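Local atomic coordinates of Ps01740 (PDB entry 5UIF), a protein that probably acts as a dehalogenase-like enzyme of the tautomerase superfamily, being a bacterial homologue of cis-3-chloroacrylic acid dehalogenase. Residues P1-S13 and Y38-A51. Sequence-based numbering, arbitrary orientation.
Sequences PLYECQTVKGTLS and YVHVLFKELEPGSA
Leu-2 to Val-8 pair in parallel with His-40 to Leu-46 as the two strands of a beta-alpha-beta unit, the building block of the tautomerase superfamily fold; helix 14-32 makes the crossover. The backbone ladder begins at His-40 N to Pro-1 O and ends at Lys-9 N to Leu-46 O (2.8 Å).

On the helix-covered face, Phe-43 fills a hollow between Cys-5 and Leu-12. The CD2 side of the ring leans toward strand 2-8, with CD2 3.6 Å from Cys-5 CB. The Leu-12 side chain crosses that of Phe-43 at about a right angle and brings CD1 to 3.7 Å from the same CD2. Tyr-3 instead projects between helices 14-32 and 73-91, where its hydroxyl bonds to His-28.

The other face meets neighbouring subunits of the trimer. Leu-2, with CG anti to the backbone N (chi1 174°), swings CD1 against Leu-42 CG at 3.7 Å. Lys-44 bends at chi3 (-67°) to carry NZ across to Glu-4 OE1 in a salt bridge, and Gln-6 of the second subunit packs on both residues. Further along, Val-8 CG2 fits against Ala-51 CB at 3.9 Å.

Where strand 2-8 gives way to the Val-8 to Thr-11 turn, the Glu-45 side chain lies across the turn backbone: OE1 touches Lys-9 CG at 3.3 Å, while OE2 accepts a weak bond from Gly-10 N. A water that accepts from Leu-12 N donates to Glu-45 OE2 at 2.9 Å (water 1 O to OE2).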
loop_
_atom_site.group_PDB
_atom_site.type_symbol
_atom_site.label_atom_id
_atom_site.label_comp_id
_atom_site.label_asym_id
_atom_site.label_seq_id
_atom_site.Cartn_x
_atom_site.Cartn_y
_atom_site.Cartn_z
ATOM N N PRO A 1 1.250 -13.386 -6.316
ATOM C CA PRO A 1 0.185 -12.768 -5.519
ATOM C C PRO A 1 0.679 -12.274 -4.165
ATOM O O PRO A 1 1.498 -12.935 -3.526
ATOM C CB PRO A 1 -0.825 -13.905 -5.347
ATOM C CG PRO A 1 -0.011 -15.146 -5.467
ATOM C CD PRO A 1 1.034 -14.831 -6.496
ATOM N N LEU A 2 0.177 -11.121 -3.735
ATOM C CA LEU A 2 0.574 -10.537 -2.461
ATOM C C LEU A 2 -0.639 -10.136 -1.627
ATOM O O LEU A 2 -1.565 -9.501 -2.129
ATOM C CB LEU A 2 1.475 -9.322 -2.689
ATOM C CG LEU A 2 1.864 -8.527 -1.441
ATOM C CD1 LEU A 2 2.623 -9.405 -0.456
ATOM C CD2 LEU A 2 2.679 -7.299 -1.814
ATOM N N TYR A 3 -0.626 -10.514 -0.353
ATOM C CA TYR A 3 -1.685 -10.134 0.576
ATOM C C TYR A 3 -1.104 -9.395 1.776
ATOM O O TYR A 3 -0.143 -9.855 2.392
ATOM C CB TYR A 3 -2.465 -11.366 1.042
ATOM C CG TYR A 3 -3.353 -11.973 -0.021
ATOM C CD1 TYR A 3 -2.853 -12.902 -0.924
ATOM C CD2 TYR A 3 -4.693 -11.620 -0.118
ATOM C CE1 TYR A 3 -3.664 -13.461 -1.896
ATOM C CE2 TYR A 3 -5.510 -12.172 -1.085
ATOM C CZ TYR A 3 -4.991 -13.091 -1.972
ATOM O OH TYR A 3 -5.803 -13.644 -2.936
ATOM N N GLU A 4 -1.690 -8.247 2.103
ATOM C CA GLU A 4 -1.204 -7.428 3.208
ATOM C C GLU A 4 -2.289 -7.207 4.256
ATOM O O GLU A 4 -3.413 -6.830 3.927
ATOM C CB GLU A 4 -0.693 -6.083 2.689
ATOM C CG GLU A 4 0.428 -6.201 1.668
ATOM C CD GLU A 4 0.829 -4.861 1.083
ATOM O OE1 GLU A 4 1.572 -4.115 1.755
ATOM O OE2 GLU A 4 0.405 -4.554 -0.051
ATOM N N CYS A 5 -1.943 -7.438 5.518
ATOM C CA CYS A 5 -2.891 -7.275 6.616
ATOM C C CYS A 5 -2.501 -6.110 7.521
ATOM O O CYS A 5 -1.413 -6.096 8.096
ATOM C CB CYS A 5 -2.988 -8.564 7.434
ATOM S SG CYS A 5 -4.274 -8.550 8.705
ATOM N N GLN A 6 -3.398 -5.136 7.643
ATOM C CA GLN A 6 -3.152 -3.968 8.481
ATOM C C GLN A 6 -4.127 -3.900 9.649
ATOM O O GLN A 6 -5.326 -3.699 9.457
ATOM C CB GLN A 6 -3.246 -2.684 7.654
ATOM C CG GLN A 6 -2.030 -2.406 6.789
ATOM C CD GLN A 6 -2.140 -1.092 6.042
ATOM O OE1 GLN A 6 -3.228 -0.532 5.904
ATOM N NE2 GLN A 6 -1.010 -0.592 5.557
ATOM N N THR A 7 -3.608 -4.074 10.860
ATOM C CA THR A 7 -4.425 -3.986 12.065
ATOM C C THR A 7 -3.774 -3.072 13.094
ATOM O O THR A 7 -2.619 -2.676 12.944
ATOM C CB THR A 7 -4.655 -5.370 12.707
ATOM O OG1 THR A 7 -3.403 -5.911 13.147
ATOM C CG2 THR A 7 -5.296 -6.327 11.713
ATOM N N VAL A 8 -4.523 -2.736 14.140
ATOM C CA VAL A 8 -3.987 -1.950 15.243
ATOM C C VAL A 8 -3.053 -2.822 16.080
ATOM O O VAL A 8 -3.336 -3.999 16.306
ATOM C CB VAL A 8 -5.117 -1.370 16.126
ATOM C CG1 VAL A 8 -4.549 -0.668 17.353
ATOM C CG2 VAL A 8 -5.979 -0.415 15.318
ATOM N N LYS A 9 -1.938 -2.240 16.514
ATOM C CA LYS A 9 -0.928 -2.939 17.307
ATOM C C LYS A 9 -1.518 -3.708 18.487
ATOM O O LYS A 9 -2.176 -3.131 19.353
ATOM C CB LYS A 9 0.114 -1.938 17.813
ATOM C CG LYS A 9 1.223 -2.546 18.653
ATOM C CD LYS A 9 2.226 -1.483 19.073
ATOM C CE LYS A 9 3.396 -2.086 19.830
ATOM N NZ LYS A 9 4.417 -1.059 20.173
ATOM N N GLY A 10 -1.284 -5.017 18.509
ATOM C CA GLY A 10 -1.755 -5.861 19.592
ATOM C C GLY A 10 -2.951 -6.715 19.215
ATOM O O GLY A 10 -3.431 -7.513 20.021
ATOM N N THR A 11 -3.433 -6.550 17.988
ATOM C CA THR A 11 -4.594 -7.298 17.517
ATOM C C THR A 11 -4.265 -8.770 17.285
ATOM O O THR A 11 -4.939 -9.655 17.808
ATOM C CB THR A 11 -5.157 -6.706 16.212
ATOM O OG1 THR A 11 -5.571 -5.353 16.435
ATOM C CG2 THR A 11 -6.346 -7.522 15.728
ATOM N N LEU A 12 -3.224 -9.023 16.498
ATOM C CA LEU A 12 -2.857 -10.385 16.131
ATOM C C LEU A 12 -1.654 -10.899 16.915
ATOM O O LEU A 12 -0.715 -10.153 17.192
ATOM C CB LEU A 12 -2.567 -10.462 14.630
ATOM C CG LEU A 12 -3.740 -10.131 13.707
ATOM C CD1 LEU A 12 -3.309 -10.166 12.248
ATOM C CD2 LEU A 12 -4.878 -11.101 13.953
ATOM N N SER A 13 -1.697 -12.180 17.273
ATOM C CA SER A 13 -0.574 -12.844 17.925
ATOM C C SER A 13 0.269 -13.562 16.881
ATOM O O SER A 13 0.008 -13.457 15.682
ATOM C CB SER A 13 -1.064 -13.831 18.990
ATOM O OG SER A 13 -1.828 -14.872 18.403
ATOM N N TYR A 38 4.481 -18.757 -4.778
ATOM C CA TYR A 38 4.367 -17.374 -5.229
ATOM C C TYR A 38 3.492 -16.545 -4.292
ATOM O O TYR A 38 3.422 -15.323 -4.418
ATOM C CB TYR A 38 3.806 -17.321 -6.652
ATOM C CG TYR A 38 4.745 -17.871 -7.704
ATOM C CD1 TYR A 38 5.547 -17.024 -8.457
ATOM C CD2 TYR A 38 4.831 -19.236 -7.942
ATOM C CE1 TYR A 38 6.406 -17.520 -9.419
ATOM C CE2 TYR A 38 5.687 -19.742 -8.902
ATOM C CZ TYR A 38 6.472 -18.880 -9.637
ATOM O OH TYR A 38 7.327 -19.378 -10.594
ATOM N N VAL A 39 2.833 -17.215 -3.353
ATOM C CA VAL A 39 1.926 -16.543 -2.428
ATOM C C VAL A 39 2.670 -15.945 -1.237
ATOM O O VAL A 39 3.273 -16.668 -0.445
ATOM C CB VAL A 39 0.842 -17.505 -1.908
ATOM C CG1 VAL A 39 -0.089 -16.785 -0.946
ATOM C CG2 VAL A 39 0.060 -18.098 -3.070
ATOM N N HIS A 40 2.618 -14.623 -1.116
ATOM C CA HIS A 40 3.276 -13.926 -0.016
ATOM C C HIS A 40 2.261 -13.203 0.862
ATOM O O HIS A 40 1.368 -12.522 0.359
ATOM C CB HIS A 40 4.308 -12.929 -0.549
ATOM C CG HIS A 40 5.255 -13.515 -1.548
ATOM N ND1 HIS A 40 6.347 -14.276 -1.182
ATOM C CD2 HIS A 40 5.279 -13.450 -2.900
ATOM C CE1 HIS A 40 6.998 -14.655 -2.266
ATOM N NE2 HIS A 40 6.371 -14.168 -3.322
ATOM N N VAL A 41 2.401 -13.352 2.176
ATOM C CA VAL A 41 1.508 -12.693 3.123
ATOM C C VAL A 41 2.293 -11.829 4.105
ATOM O O VAL A 41 3.203 -12.311 4.780
ATOM C CB VAL A 41 0.662 -13.712 3.911
ATOM C CG1 VAL A 41 -0.298 -12.994 4.849
ATOM C CG2 VAL A 41 -0.102 -14.620 2.958
ATOM N N LEU A 42 1.936 -10.551 4.180
ATOM C CA LEU A 42 2.626 -9.612 5.059
ATOM C C LEU A 42 1.699 -9.081 6.148
ATOM O O LEU A 42 0.501 -8.907 5.926
ATOM C CB LEU A 42 3.197 -8.446 4.251
ATOM C CG LEU A 42 3.916 -8.791 2.945
ATOM C CD1 LEU A 42 4.395 -7.523 2.257
ATOM C CD2 LEU A 42 5.076 -9.746 3.192
ATOM N N PHE A 43 2.261 -8.823 7.325
ATOM C CA PHE A 43 1.490 -8.278 8.436
ATOM C C PHE A 43 2.090 -6.972 8.941
ATOM O O PHE A 43 3.262 -6.915 9.312
ATOM C CB PHE A 43 1.403 -9.292 9.579
ATOM C CG PHE A 43 0.542 -10.482 9.268
ATOM C CD1 PHE A 43 1.089 -11.620 8.699
ATOM C CD2 PHE A 43 -0.815 -10.463 9.543
ATOM C CE1 PHE A 43 0.299 -12.716 8.411
ATOM C CE2 PHE A 43 -1.611 -11.555 9.258
ATOM C CZ PHE A 43 -1.053 -12.684 8.692
ATOM N N LYS A 44 1.274 -5.923 8.950
ATOM C CA LYS A 44 1.703 -4.614 9.420
ATOM C C LYS A 44 0.781 -4.108 10.522
ATOM O O LYS A 44 -0.439 -4.241 10.431
ATOM C CB LYS A 44 1.743 -3.616 8.262
ATOM C CG LYS A 44 2.912 -3.823 7.316
ATOM C CD LYS A 44 2.648 -3.205 5.954
ATOM C CE LYS A 44 1.532 -3.942 5.229
ATOM N NZ LYS A 44 1.184 -3.292 3.938
ATOM N N GLU A 45 1.369 -3.530 11.564
ATOM C CA GLU A 45 0.590 -3.011 12.681
ATOM C C GLU A 45 0.557 -1.487 12.694
ATOM O O GLU A 45 1.534 -0.828 12.341
ATOM C CB GLU A 45 1.144 -3.527 14.011
ATOM C CG GLU A 45 0.854 -4.994 14.274
ATOM C CD GLU A 45 1.230 -5.418 15.680
ATOM O OE1 GLU A 45 2.031 -4.708 16.323
ATOM O OE2 GLU A 45 0.720 -6.459 16.145
ATOM N N LEU A 46 -0.582 -0.938 13.103
ATOM C CA LEU A 46 -0.746 0.504 13.221
ATOM C C LEU A 46 -0.639 0.931 14.679
ATOM O O LEU A 46 -1.102 0.224 15.575
ATOM C CB LEU A 46 -2.094 0.941 12.642
ATOM C CG LEU A 46 -2.339 0.624 11.166
ATOM C CD1 LEU A 46 -3.796 0.856 10.804
ATOM C CD2 LEU A 46 -1.428 1.461 10.286
ATOM N N GLU A 47 -0.022 2.084 14.912
ATOM C CA GLU A 47 0.075 2.633 16.258
ATOM C C GLU A 47 -1.309 3.004 16.776
ATOM O O GLU A 47 -2.149 3.481 16.014
ATOM C CB GLU A 47 0.995 3.856 16.278
ATOM C CG GLU A 47 2.446 3.545 15.953
ATOM C CD GLU A 47 3.103 2.674 17.005
ATOM O OE1 GLU A 47 2.765 2.825 18.199
ATOM O OE2 GLU A 47 3.955 1.838 16.639
ATOM N N PRO A 48 -1.557 2.764 18.072
ATOM C CA PRO A 48 -2.831 3.135 18.698
ATOM C C PRO A 48 -3.129 4.621 18.542
ATOM O O PRO A 48 -2.315 5.455 18.937
ATOM C CB PRO A 48 -2.618 2.768 20.169
ATOM C CG PRO A 48 -1.590 1.692 20.139
ATOM C CD PRO A 48 -0.670 2.050 19.008
ATOM N N GLY A 49 -4.281 4.943 17.962
ATOM C CA GLY A 49 -4.659 6.324 17.732
ATOM C C GLY A 49 -4.298 6.798 16.337
ATOM O O GLY A 49 -4.380 7.988 16.035
ATOM N N SER A 50 -3.891 5.862 15.486
ATOM C CA SER A 50 -3.548 6.180 14.104
ATOM C C SER A 50 -4.511 5.502 13.136
ATOM O O SER A 50 -4.341 5.574 11.919
ATOM C CB SER A 50 -2.108 5.765 13.794
ATOM O OG SER A 50 -1.196 6.391 14.680
ATOM N N ALA A 51 -5.522 4.839 13.689
ATOM C CA ALA A 51 -6.563 4.210 12.886
ATOM C C ALA A 51 -7.912 4.849 13.194
ATOM O O ALA A 51 -8.342 4.886 14.348
ATOM C CB ALA A 51 -6.608 2.712 13.144
HETATM O O HOH W 1 -1.727 -7.017 14.680
HETATM O O HOH W 2 -1.525 -7.335 11.318
#